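Local coordinates for putative cell adhesion protein (Bacteroides thetaiotaomicron, PDB 4DGU) that probably serves as a fimbrillin-like pilus subunit in bacterial cell adhesion and binds zinc ions, at residues I18-S23 with P35-I40; K126-P131 with L220-T225; G144-E149 with G201-G206; L150-E155 with T187-Q192; R65-I70 with A112-G117. All blocks are in the same frame, centred on the assembly; numbering follows the deposited sequence.

How the interactions relate
Interactions 1, 2, 4 and 5 all reach the large mixed sheet, while interaction 3 belongs to the six-stranded antiparallel one. Interactions 1 and 2 touch through Ala21 CB and Lys126 CG at 3.5 Å, and interaction 4 lies nested within the loop closed by interaction 2, their centres about 11 Å apart. Interaction 3 shares strand 147-159 with interaction 4, about 18 Å away between centres. Interaction 4 holds Glu155, which binds zinc together with Glu174. Interaction 5 is the outlier, about 49 Å between centres from interaction 3, on the other side of the chain's centre.

Interaction 1 of 5, residues I18-S23 with P35-I40; sequences IDDALS and PARNSI
The guanidinium of Arg37 has the CB of Pro35 over one face, near the rim, while Asp20 OD2 approaches it obliquely. Carboxylate and guanidinium planes stand 78° apart, and OD2 lies 4.0 Å from Arg37 NH2, well out of the guanidinium plane; this is a long ion pair of charges alone, and a tentative one, since Arg37 has two conformers. The firmer link is made by the other oxygen. Asp20 OD1 takes the N-H of Ala36 on its syn lone pair, 2.8 Å from OD1 to Ala36 N and nearly straight at 166°, and also accepts from Asn31 ND2. A water joins Asp20 OD2 to Arg37 N, 2.8 Å from the water oxygen to that nitrogen. Beside this polar patch, Ile18 CG2, anti to its backbone N, rests 3.7 Å from Ala36 CB and 3.8 Å from Ile40 CD1, the two isoleucines crossing at about a right angle. Phe125 of strand 120-135 touches both isoleucines. The end of strand 13-20 is thus joined to the short, weakly bonded helix 36-39. With two N-H groups at the start of that helix met directly or through water, the carboxylate probably gains electrostatic stabilisation in its charged form.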
# COMPACT_ATOMS: atom_id res chain seq x y z
N ILE A 18 3.97 15.63 -31.12
CA ILE A 18 4.09 15.58 -29.66
C ILE A 18 3.23 14.47 -29.10
O ILE A 18 2.01 14.56 -29.10
CB ILE A 18 3.73 16.96 -29.02
CG1 ILE A 18 4.52 18.13 -29.68
CG2 ILE A 18 3.89 16.94 -27.47
CD1 ILE A 18 6.10 18.00 -29.67
N ASP A 19 3.87 13.44 -28.59
CA ASP A 19 3.16 12.31 -28.01
C ASP A 19 3.57 12.16 -26.55
O ASP A 19 4.38 12.95 -26.07
CB ASP A 19 3.43 11.04 -28.84
CG ASP A 19 2.66 10.93 -30.16
OD1 ASP A 19 1.61 11.61 -30.30
OD2 ASP A 19 3.08 10.14 -31.02
N ASP A 20 2.99 11.18 -25.83
CA ASP A 20 3.29 10.94 -24.42
C ASP A 20 4.05 9.66 -24.22
O ASP A 20 3.80 8.70 -24.93
CB ASP A 20 1.98 10.87 -23.61
CG ASP A 20 1.22 12.18 -23.62
OD1 ASP A 20 1.67 13.13 -22.96
OD2 ASP A 20 0.16 12.24 -24.26
N ALA A 21 4.95 9.61 -23.23
CA ALA A 21 5.66 8.38 -22.89
C ALA A 21 4.70 7.44 -22.17
O ALA A 21 3.79 7.90 -21.47
CB ALA A 21 6.86 8.68 -22.01
N LEU A 22 4.90 6.13 -22.38
CA LEU A 22 4.09 5.10 -21.76
C LEU A 22 4.61 4.63 -20.43
O LEU A 22 5.81 4.52 -20.19
CB LEU A 22 4.02 3.83 -22.63
CG LEU A 22 3.51 3.93 -24.04
CD1 LEU A 22 3.85 2.67 -24.79
CD2 LEU A 22 2.06 4.24 -24.05
N SER A 23 3.67 4.11 -19.66
CA SER A 23 3.92 3.37 -18.44
C SER A 23 3.13 2.08 -18.63
O SER A 23 2.63 1.81 -19.74
CB SER A 23 3.50 4.19 -17.22
OG SER A 23 3.81 3.52 -16.01
N PRO A 35 -2.12 15.84 -21.02
CA PRO A 35 -1.36 15.33 -22.21
C PRO A 35 -0.28 16.30 -22.68
O PRO A 35 -0.51 17.50 -22.67
CB PRO A 35 -2.45 15.15 -23.28
CG PRO A 35 -3.73 15.08 -22.52
CD PRO A 35 -3.56 15.96 -21.32
N ALA A 36 0.90 15.80 -23.09
CA ALA A 36 2.02 16.65 -23.56
C ALA A 36 1.59 17.59 -24.69
O ALA A 36 2.01 18.74 -24.69
CB ALA A 36 3.21 15.80 -23.97
N ARG A 37 0.70 17.11 -25.62
CA ARG A 37 0.18 17.88 -26.76
C ARG A 37 -0.62 19.12 -26.30
O ARG A 37 -0.83 20.04 -27.09
CB ARG A 37 -0.67 16.98 -27.69
CG ARG A 37 -2.02 16.52 -27.11
CD ARG A 37 -2.75 15.52 -28.00
NE ARG A 37 -2.64 14.15 -27.50
CZ ARG A 37 -3.47 13.59 -26.63
NH1 ARG A 37 -4.50 14.28 -26.15
NH2 ARG A 37 -3.28 12.35 -26.22
N ASN A 38 -1.11 19.13 -25.03
CA ASN A 38 -1.88 20.27 -24.49
C ASN A 38 -0.93 21.37 -23.97
O ASN A 38 -1.35 22.52 -23.87
CB ASN A 38 -2.86 19.82 -23.39
CG ASN A 38 -4.09 19.09 -23.90
OD1 ASN A 38 -4.18 18.68 -25.07
ND2 ASN A 38 -5.06 18.90 -23.03
N SER A 39 0.33 21.02 -23.68
CA SER A 39 1.40 21.94 -23.24
C SER A 39 2.23 22.40 -24.42
O SER A 39 2.45 23.59 -24.60
CB SER A 39 2.32 21.25 -22.24
OG SER A 39 1.62 20.99 -21.04
N ILE A 40 2.68 21.44 -25.24
CA ILE A 40 3.50 21.71 -26.41
C ILE A 40 2.58 21.79 -27.63
O ILE A 40 2.42 20.83 -28.39
CB ILE A 40 4.67 20.71 -26.55
CG1 ILE A 40 5.22 20.29 -25.18
CG2 ILE A 40 5.75 21.32 -27.46
CD1 ILE A 40 6.10 19.07 -25.18
O HOH W 1 0.48 14.33 -25.97

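Interaction 2 of 5, residues K126-P131 with L220-T225; sequences KRMTVP and LKAGST
Val130 sets its two methyls against different parts of the 220-225 loop. CG1, anti to the backbone N (chi1 -180°), reaches Ser224 O at 3.4 Å, whereas CG2 lies 3.9 Å from Leu220 CB and also meets the carbonyl oxygen of Lys221; the valine and leucine side chains cross at about a right angle. The neighbouring Pro131 brings CD within 3.2 Å of that same Ser224 O, so the carbonyl is flanked by two apolar groups. At the other end of the contact Met128, present as selenomethionine, has a chain bent twice, which curls CE back to 3.7 Å from Ala222 CB. The hydrogen bond between the segments joins backbones: Gly223 N gives its hydrogen to Arg127 O at 2.9 Å, the nitrogen nearly along the C=O axis although the hydrogen bond is bent at the hydrogen (131°). Gly223 occupies the third position of a type II turn from Lys221 to Ser224, with phi of 92°, a backbone shape that glycine tolerates best. Ser224 OG steadies the loop by accepting a hydrogen bond from Lys221 N at 3.2 Å, and it also bonds to Asn242 O of a neighbouring subunit. Thr225 leads into strand 225-230 and pairs with a strand of that subunit, while strand 188-189 packs on Val130 and Pro131, and helix 30-33 touches Pro131 and Thr225.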
# COMPACT_ATOMS: atom_id res chain seq x y z
N LYS A 126 7.89 12.56 -21.34
CA LYS A 126 7.73 12.28 -19.94
C LYS A 126 7.59 13.64 -19.21
O LYS A 126 8.29 14.57 -19.60
CB LYS A 126 8.97 11.53 -19.39
CG LYS A 126 9.23 10.15 -19.94
CD LYS A 126 10.52 9.57 -19.38
CE LYS A 126 10.82 8.17 -19.88
NZ LYS A 126 12.20 7.77 -19.47
N ARG A 127 6.73 13.76 -18.17
CA ARG A 127 6.68 14.97 -17.33
C ARG A 127 7.65 14.68 -16.17
O ARG A 127 7.46 13.67 -15.47
CB ARG A 127 5.26 15.31 -16.85
CG ARG A 127 5.16 16.61 -16.03
CD ARG A 127 3.74 17.10 -15.86
NE ARG A 127 3.21 17.73 -17.07
CZ ARG A 127 2.33 17.18 -17.91
NH1 ARG A 127 1.81 15.99 -17.66
NH2 ARG A 127 1.93 17.84 -18.99
N MSE A 128 8.74 15.48 -16.05
CA MSE A 128 9.82 15.28 -15.07
C MSE A 128 9.52 15.94 -13.73
O MSE A 128 10.11 15.56 -12.70
CB MSE A 128 11.18 15.76 -15.61
CG MSE A 128 11.47 15.33 -17.06
SE MSE A 128 11.18 13.43 -17.40
CE MSE A 128 12.58 12.62 -16.23
N THR A 129 8.60 16.93 -13.74
CA THR A 129 8.07 17.61 -12.56
C THR A 129 6.75 16.91 -12.15
O THR A 129 6.27 16.03 -12.88
CB THR A 129 7.90 19.10 -12.82
OG1 THR A 129 7.19 19.24 -14.05
CG2 THR A 129 9.24 19.86 -12.89
N VAL A 130 6.16 17.31 -11.00
CA VAL A 130 4.97 16.67 -10.44
C VAL A 130 3.80 17.68 -10.37
O VAL A 130 3.86 18.58 -9.54
CB VAL A 130 5.28 16.02 -9.04
CG1 VAL A 130 4.05 15.34 -8.43
CG2 VAL A 130 6.46 15.03 -9.12
N PRO A 131 2.75 17.58 -11.23
CA PRO A 131 1.61 18.52 -11.11
C PRO A 131 0.83 18.31 -9.82
O PRO A 131 0.77 17.20 -9.27
CB PRO A 131 0.73 18.20 -12.33
CG PRO A 131 1.46 17.24 -13.15
CD PRO A 131 2.51 16.60 -12.31
N LEU A 220 7.83 10.79 -4.74
CA LEU A 220 7.45 11.34 -6.04
C LEU A 220 8.58 11.29 -7.05
O LEU A 220 9.74 11.53 -6.71
CB LEU A 220 6.94 12.77 -5.92
CG LEU A 220 5.78 13.03 -4.90
CD1 LEU A 220 5.65 14.51 -4.64
CD2 LEU A 220 4.45 12.43 -5.37
N LYS A 221 8.23 10.94 -8.29
CA LYS A 221 9.15 10.85 -9.42
C LYS A 221 8.47 11.41 -10.68
O LYS A 221 7.35 11.91 -10.60
CB LYS A 221 9.59 9.38 -9.62
CG LYS A 221 10.32 8.71 -8.46
CD LYS A 221 11.76 9.17 -8.30
CE LYS A 221 12.37 8.73 -7.00
NZ LYS A 221 12.68 7.28 -6.98
N ALA A 222 9.14 11.34 -11.84
CA ALA A 222 8.58 11.75 -13.12
C ALA A 222 7.32 10.92 -13.39
O ALA A 222 7.30 9.70 -13.12
CB ALA A 222 9.60 11.56 -14.22
N GLY A 223 6.28 11.60 -13.86
CA GLY A 223 4.99 10.99 -14.18
C GLY A 223 4.01 11.01 -13.03
O GLY A 223 2.85 10.64 -13.23
N SER A 224 4.46 11.42 -11.82
CA SER A 224 3.64 11.47 -10.60
C SER A 224 2.69 12.62 -10.59
O SER A 224 2.94 13.67 -11.20
CB SER A 224 4.51 11.56 -9.33
OG SER A 224 5.10 10.34 -8.92
N THR A 225 1.62 12.45 -9.84
CA THR A 225 0.63 13.49 -9.63
C THR A 225 0.37 13.55 -8.15
O THR A 225 0.37 12.52 -7.48
CB THR A 225 -0.67 13.28 -10.44
OG1 THR A 225 -0.36 12.84 -11.77
CG2 THR A 225 -1.50 14.54 -10.52

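Interaction 3 of 5, residues G144-E149 with G201-G206; sequences GEAKVE and GTITVG
Ile203 points CG1 anti to its backbone N (chi1 179°) and CD1 onward with chi2 at 153°, which carries the terminal methyl to 3.6 Å from Ala146 CB and 4.0 Å from Val148 CG2. These residues belong to neighbouring strands of an antiparallel sheet, 147-149 running against 201-204, in a fold that the family places with the transthyretin clan. Lys147 with Thr204 and Glu149 with Thr202 are hydrogen-bonded pairs, and Val148 with Ile203 is the non-hydrogen-bonded pair between them. Each of the two bonded pairs exchanges both N-H groups, from 2.7 Å between Lys147 N and Thr204 O to 3.0 Å between Glu149 N and Thr202 O. CA-H...O contacts lie between them, such as Ile203 CA to Lys147 O at 3.2 Å. The two sheet faces differ in character. Val148 and Ile203 lie on one, where Ile212 touches both, and Val228 and Leu230 of strand 225-230, from the other large sheet, pack on Val148 and Ile203 respectively. The opposite face bears Lys147, Glu149, Thr202 and Thr204. Ala146 CB also meets Val205 CB. On the polar face Thr202 OG1, placed between its backbone N and carbonyl carbon, comes within 3.7 Å of Glu149 CB.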
# COMPACT_ATOMS: atom_id res chain seq x y z
N GLY A 144 -13.54 27.12 -5.19
CA GLY A 144 -13.72 28.14 -4.16
C GLY A 144 -12.67 29.24 -4.09
O GLY A 144 -11.84 29.39 -4.99
N GLU A 145 -12.72 30.05 -3.00
CA GLU A 145 -11.80 31.18 -2.83
C GLU A 145 -10.72 30.94 -1.73
O GLU A 145 -9.94 31.84 -1.42
CB GLU A 145 -12.59 32.48 -2.54
CG GLU A 145 -13.43 32.96 -3.72
CD GLU A 145 -12.69 33.36 -4.99
OE1 GLU A 145 -12.24 34.52 -5.07
OE2 GLU A 145 -12.62 32.52 -5.91
N ALA A 146 -10.65 29.71 -1.22
CA ALA A 146 -9.65 29.32 -0.24
C ALA A 146 -8.25 29.29 -0.86
O ALA A 146 -8.10 28.91 -2.03
CB ALA A 146 -9.99 27.96 0.33
N LYS A 147 -7.25 29.71 -0.09
CA LYS A 147 -5.85 29.69 -0.50
C LYS A 147 -5.23 28.36 -0.05
O LYS A 147 -5.36 28.00 1.12
CB LYS A 147 -5.09 30.92 0.08
CG LYS A 147 -3.61 31.03 -0.35
CD LYS A 147 -3.03 32.43 -0.13
CE LYS A 147 -2.48 32.66 1.26
NZ LYS A 147 -1.88 34.01 1.39
N VAL A 148 -4.63 27.61 -0.98
CA VAL A 148 -3.99 26.32 -0.72
C VAL A 148 -2.50 26.48 -0.99
O VAL A 148 -2.11 26.88 -2.09
CB VAL A 148 -4.60 25.12 -1.54
CG1 VAL A 148 -4.00 23.79 -1.10
CG2 VAL A 148 -6.13 25.08 -1.42
N GLU A 149 -1.68 26.16 0.01
CA GLU A 149 -0.22 26.24 -0.08
C GLU A 149 0.43 24.93 0.34
O GLU A 149 -0.09 24.24 1.21
CB GLU A 149 0.31 27.37 0.80
CG GLU A 149 -0.18 28.77 0.46
CD GLU A 149 0.32 29.81 1.44
OE1 GLU A 149 -0.16 29.79 2.61
OE2 GLU A 149 1.19 30.62 1.07
N GLY A 201 0.95 20.89 3.98
CA GLY A 201 -0.07 21.77 3.45
C GLY A 201 -0.84 22.62 4.43
O GLY A 201 -0.92 22.32 5.63
N THR A 202 -1.39 23.71 3.90
CA THR A 202 -2.23 24.66 4.62
C THR A 202 -3.32 25.16 3.69
O THR A 202 -3.08 25.35 2.50
CB THR A 202 -1.45 25.86 5.25
OG1 THR A 202 -0.58 26.46 4.30
CG2 THR A 202 -0.67 25.48 6.47
N ILE A 203 -4.52 25.35 4.24
CA ILE A 203 -5.66 25.92 3.56
C ILE A 203 -6.12 27.12 4.41
O ILE A 203 -6.38 26.97 5.61
CB ILE A 203 -6.80 24.92 3.19
CG1 ILE A 203 -7.97 25.65 2.49
CG2 ILE A 203 -7.27 24.09 4.38
CD1 ILE A 203 -8.75 24.85 1.60
N THR A 204 -6.16 28.30 3.78
CA THR A 204 -6.55 29.55 4.40
C THR A 204 -7.83 30.07 3.72
O THR A 204 -7.88 30.23 2.50
CB THR A 204 -5.39 30.56 4.32
OG1 THR A 204 -4.20 29.97 4.85
CG2 THR A 204 -5.69 31.87 5.06
N VAL A 205 -8.87 30.31 4.52
CA VAL A 205 -10.13 30.86 4.02
C VAL A 205 -10.69 31.74 5.14
O VAL A 205 -11.00 31.26 6.23
CB VAL A 205 -11.14 29.80 3.46
CG1 VAL A 205 -11.53 28.75 4.49
CG2 VAL A 205 -12.37 30.47 2.84
N GLY A 206 -10.72 33.04 4.86
CA GLY A 206 -11.19 34.07 5.78
C GLY A 206 -10.30 34.17 7.00
O GLY A 206 -10.80 34.04 8.13

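Interaction 4 of 5, residues L150-E155 with T187-Q192; sequences LSLKNE and TNVLPQ. With ZN (zinc ion), chain C.
A side-chain amide stands in for a strand partner here: Gln192 matches both backbone polar groups of Lys153 at once. OE1 accepts from Lys153 N at 2.9 Å, the donor lying in the carbonyl plane on a lone pair of the amide, and NE2 gives a hydrogen to Lys153 O at 2.8 Å, itself in that carbonyl's plane. The second amide N-H is spent within the segment, on Leu190 O, along a straight path of 170°, though the nitrogen sits above the plane of that carbonyl. With all three bonds engaged, the orientation of the amide is fixed, and the bonding pattern fits this assignment of OE1 and NE2. The chain reaches there with CG between its backbone N and carbonyl carbon (chi1 56°) and extended beyond. Leu152 closes one side, its CB 3.6 Å from Gln192 OE1, while its CD1 turns to meet Val189 CG1 at 3.9 Å, the two side chains crossing at about a right angle. The contact joins strand 147-159 of the six-stranded antiparallel sheet to the short strand 188-189 of the mixed sheet, and the touching parts run 94° apart, so no sheet pairing forms between them. Further along, Leu190 CD1 presses on the backbone, 3.7 Å from the carbonyl carbon of Asn154 and equally near that of Glu155. On the far side of that backbone Glu155 binds zinc, closely through OE2 at 2.1 Å and more loosely through OE1, with Glu174 as a second protein ligand.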
# COMPACT_ATOMS: atom_id res chain seq x y z
N LEU A 150 1.60 24.62 -0.22
CA LEU A 150 2.41 23.46 0.15
C LEU A 150 3.78 23.92 0.60
O LEU A 150 4.31 24.88 0.04
CB LEU A 150 2.57 22.46 -1.01
CG LEU A 150 1.33 21.79 -1.56
CD1 LEU A 150 1.70 20.94 -2.77
CD2 LEU A 150 0.58 20.98 -0.47
N SER A 151 4.37 23.26 1.59
CA SER A 151 5.71 23.58 2.06
C SER A 151 6.62 22.42 1.68
O SER A 151 6.60 21.36 2.32
CB SER A 151 5.74 23.88 3.56
OG SER A 151 7.07 24.04 4.00
N LEU A 152 7.34 22.60 0.56
CA LEU A 152 8.21 21.60 -0.06
C LEU A 152 9.52 22.20 -0.51
O LEU A 152 9.66 23.41 -0.59
CB LEU A 152 7.50 20.99 -1.27
CG LEU A 152 6.25 20.16 -1.02
CD1 LEU A 152 5.57 19.83 -2.32
CD2 LEU A 152 6.58 18.88 -0.23
N LYS A 153 10.48 21.34 -0.86
CA LYS A 153 11.77 21.77 -1.38
C LYS A 153 11.55 22.21 -2.83
O LYS A 153 10.87 21.52 -3.61
CB LYS A 153 12.80 20.66 -1.20
CG LYS A 153 13.12 20.43 0.27
CD LYS A 153 13.84 19.13 0.55
CE LYS A 153 13.72 18.73 2.01
NZ LYS A 153 14.21 19.79 2.95
N ASN A 154 12.05 23.40 -3.17
CA ASN A 154 11.79 24.04 -4.45
C ASN A 154 13.06 24.25 -5.29
O ASN A 154 13.02 25.01 -6.26
CB ASN A 154 11.09 25.36 -4.14
CG ASN A 154 10.45 26.04 -5.30
OD1 ASN A 154 9.64 25.47 -6.01
ND2 ASN A 154 10.82 27.29 -5.50
N GLU A 155 14.17 23.55 -4.97
CA GLU A 155 15.41 23.64 -5.76
C GLU A 155 16.02 22.27 -5.99
O GLU A 155 16.11 21.46 -5.08
CB GLU A 155 16.48 24.55 -5.13
CG GLU A 155 16.26 26.03 -5.35
CD GLU A 155 15.35 26.67 -4.32
OE1 GLU A 155 15.36 26.22 -3.15
OE2 GLU A 155 14.64 27.64 -4.68
N THR A 187 0.39 24.13 -11.02
CA THR A 187 1.53 24.18 -10.12
C THR A 187 2.25 22.84 -10.20
O THR A 187 1.65 21.80 -9.95
CB THR A 187 1.10 24.49 -8.68
OG1 THR A 187 0.48 25.78 -8.61
CG2 THR A 187 2.28 24.43 -7.71
N ASN A 188 3.52 22.87 -10.61
CA ASN A 188 4.35 21.68 -10.66
C ASN A 188 5.39 21.75 -9.56
O ASN A 188 5.93 22.82 -9.29
CB ASN A 188 5.01 21.49 -12.02
CG ASN A 188 4.21 20.71 -13.01
OD1 ASN A 188 4.67 19.68 -13.49
ND2 ASN A 188 3.03 21.20 -13.43
N VAL A 189 5.62 20.63 -8.87
CA VAL A 189 6.62 20.59 -7.79
C VAL A 189 7.76 19.68 -8.25
O VAL A 189 7.60 18.90 -9.19
CB VAL A 189 6.06 20.21 -6.39
CG1 VAL A 189 5.11 21.29 -5.86
CG2 VAL A 189 5.39 18.84 -6.39
N LEU A 190 8.91 19.81 -7.62
CA LEU A 190 10.03 18.97 -8.02
C LEU A 190 9.93 17.61 -7.34
O LEU A 190 9.41 17.56 -6.22
CB LEU A 190 11.37 19.65 -7.72
CG LEU A 190 11.63 21.03 -8.35
CD1 LEU A 190 12.93 21.61 -7.85
CD2 LEU A 190 11.66 20.96 -9.89
N PRO A 191 10.33 16.49 -8.02
CA PRO A 191 10.25 15.16 -7.37
C PRO A 191 11.05 15.08 -6.07
O PRO A 191 12.21 15.46 -6.01
CB PRO A 191 10.85 14.21 -8.42
CG PRO A 191 10.83 14.96 -9.69
CD PRO A 191 10.94 16.40 -9.37
N GLN A 192 10.39 14.61 -5.02
CA GLN A 192 10.93 14.47 -3.67
C GLN A 192 10.05 13.54 -2.86
O GLN A 192 8.89 13.31 -3.21
CB GLN A 192 11.02 15.85 -2.97
CG GLN A 192 9.70 16.61 -2.92
CD GLN A 192 9.89 18.07 -2.64
OE1 GLN A 192 10.02 18.50 -1.51
NE2 GLN A 192 9.91 18.88 -3.68
ZN ZN C . 14.33 28.63 -2.83

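Interaction 5 of 5, residues R65-I70 with A112-G117; sequences RAWNEI and AEAAPG
Trp67 NE1 gives its hydrogen to Ser118 O, the residue just after 112-117, while the indole lies against Pro116 and Gly117. NE1 also comes to 3.3 Å from Gly117 N, but both are donors and no bond joins them. Most of the contact is made over one face of the indole. Pro116 CA sits 3.5 Å from the centroid of the six-membered ring and 9° off its normal, a CH-pi contact almost squarely over the face. Gly117 CA makes a similar but looser one with the five-membered ring, 4.0 Å to its centroid, on the same side. Ala114 CB approaches differently, in the ring plane at the edge, 3.9 Å from CH2, and Ala115 O comes to 3.6 Å from CZ2. Strands 108-114 and 120-135 form an antiparallel hairpin, and residues 115-117 belong to its connecting loop, which bends over the tryptophan that follows strand 65-66. Val121 touches the indole, the ring of Phe14 meets it with planes about 45° apart, and Val77 touches Trp67, Ile70 and Pro116. The proline and tryptophan side chains cross at about a right angle, with Pro116 CB 3.9 Å from Trp67 CE3; the proline CG faces Ile70 CD1 at 4.2 Å.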
# COMPACT_ATOMS: atom_id res chain seq x y z
N ARG A 65 13.02 19.67 -39.71
CA ARG A 65 14.45 19.56 -39.55
C ARG A 65 15.03 18.72 -40.69
O ARG A 65 14.41 17.74 -41.09
CB ARG A 65 14.81 18.98 -38.17
CG ARG A 65 16.31 19.04 -37.88
CD ARG A 65 16.64 18.96 -36.42
NE ARG A 65 16.30 20.20 -35.73
CZ ARG A 65 16.68 20.49 -34.49
NH1 ARG A 65 17.42 19.63 -33.81
NH2 ARG A 65 16.30 21.62 -33.92
N ALA A 66 16.21 19.12 -41.20
CA ALA A 66 16.97 18.42 -42.24
C ALA A 66 17.48 17.07 -41.69
O ALA A 66 17.90 17.00 -40.54
CB ALA A 66 18.14 19.30 -42.66
N TRP A 67 17.46 16.02 -42.51
CA TRP A 67 17.91 14.71 -42.05
C TRP A 67 19.48 14.60 -41.98
O TRP A 67 19.98 13.51 -41.70
CB TRP A 67 17.29 13.56 -42.87
CG TRP A 67 16.02 13.00 -42.28
CD1 TRP A 67 14.77 13.03 -42.83
CD2 TRP A 67 15.88 12.31 -41.02
NE1 TRP A 67 13.86 12.40 -42.00
CE2 TRP A 67 14.52 11.94 -40.89
CE3 TRP A 67 16.78 11.97 -39.99
CZ2 TRP A 67 14.04 11.27 -39.76
CZ3 TRP A 67 16.30 11.31 -38.88
CH2 TRP A 67 14.94 10.98 -38.76
N ASN A 68 20.21 15.72 -42.12
CA ASN A 68 21.67 15.74 -41.98
C ASN A 68 22.04 15.94 -40.53
O ASN A 68 23.02 15.36 -40.07
CB ASN A 68 22.36 16.78 -42.87
CG ASN A 68 21.54 17.96 -43.24
OD1 ASN A 68 20.79 17.93 -44.22
ND2 ASN A 68 21.67 19.04 -42.48
N GLU A 69 21.25 16.76 -39.81
CA GLU A 69 21.41 17.05 -38.38
C GLU A 69 21.06 15.80 -37.58
O GLU A 69 19.96 15.72 -37.00
CB GLU A 69 20.50 18.23 -37.95
CG GLU A 69 20.73 19.54 -38.69
CD GLU A 69 19.63 20.57 -38.47
OE1 GLU A 69 19.34 20.91 -37.30
OE2 GLU A 69 19.04 21.03 -39.48
N ILE A 70 21.95 14.78 -37.59
CA ILE A 70 21.75 13.49 -36.90
C ILE A 70 23.05 12.99 -36.25
O ILE A 70 23.09 11.87 -35.75
CB ILE A 70 21.15 12.38 -37.83
CG1 ILE A 70 22.05 12.08 -39.06
CG2 ILE A 70 19.70 12.69 -38.20
CD1 ILE A 70 21.77 10.83 -39.73
N ALA A 112 12.79 10.01 -29.00
CA ALA A 112 12.29 9.35 -30.17
C ALA A 112 13.39 8.53 -30.79
O ALA A 112 14.55 8.86 -30.60
CB ALA A 112 11.74 10.37 -31.16
N GLU A 113 13.02 7.45 -31.48
CA GLU A 113 13.90 6.60 -32.26
C GLU A 113 13.30 6.56 -33.65
O GLU A 113 12.15 6.16 -33.78
CB GLU A 113 14.09 5.21 -31.64
CG GLU A 113 15.25 5.17 -30.65
CD GLU A 113 15.56 3.86 -29.95
OE1 GLU A 113 15.08 2.79 -30.40
OE2 GLU A 113 16.32 3.90 -28.95
N ALA A 114 14.02 7.09 -34.64
CA ALA A 114 13.53 7.17 -36.01
C ALA A 114 14.60 6.76 -37.00
O ALA A 114 15.79 6.81 -36.71
CB ALA A 114 13.07 8.59 -36.31
N ALA A 115 14.17 6.36 -38.19
CA ALA A 115 15.05 5.99 -39.26
C ALA A 115 15.21 7.19 -40.18
O ALA A 115 14.20 7.78 -40.55
CB ALA A 115 14.49 4.81 -40.03
N PRO A 116 16.45 7.59 -40.55
CA PRO A 116 16.60 8.73 -41.47
C PRO A 116 15.76 8.54 -42.72
O PRO A 116 15.67 7.42 -43.23
CB PRO A 116 18.10 8.73 -41.78
CG PRO A 116 18.71 8.10 -40.59
CD PRO A 116 17.76 7.03 -40.16
N GLY A 117 15.10 9.60 -43.16
CA GLY A 117 14.21 9.55 -44.32
C GLY A 117 12.73 9.51 -43.96
O GLY A 117 11.90 9.73 -44.83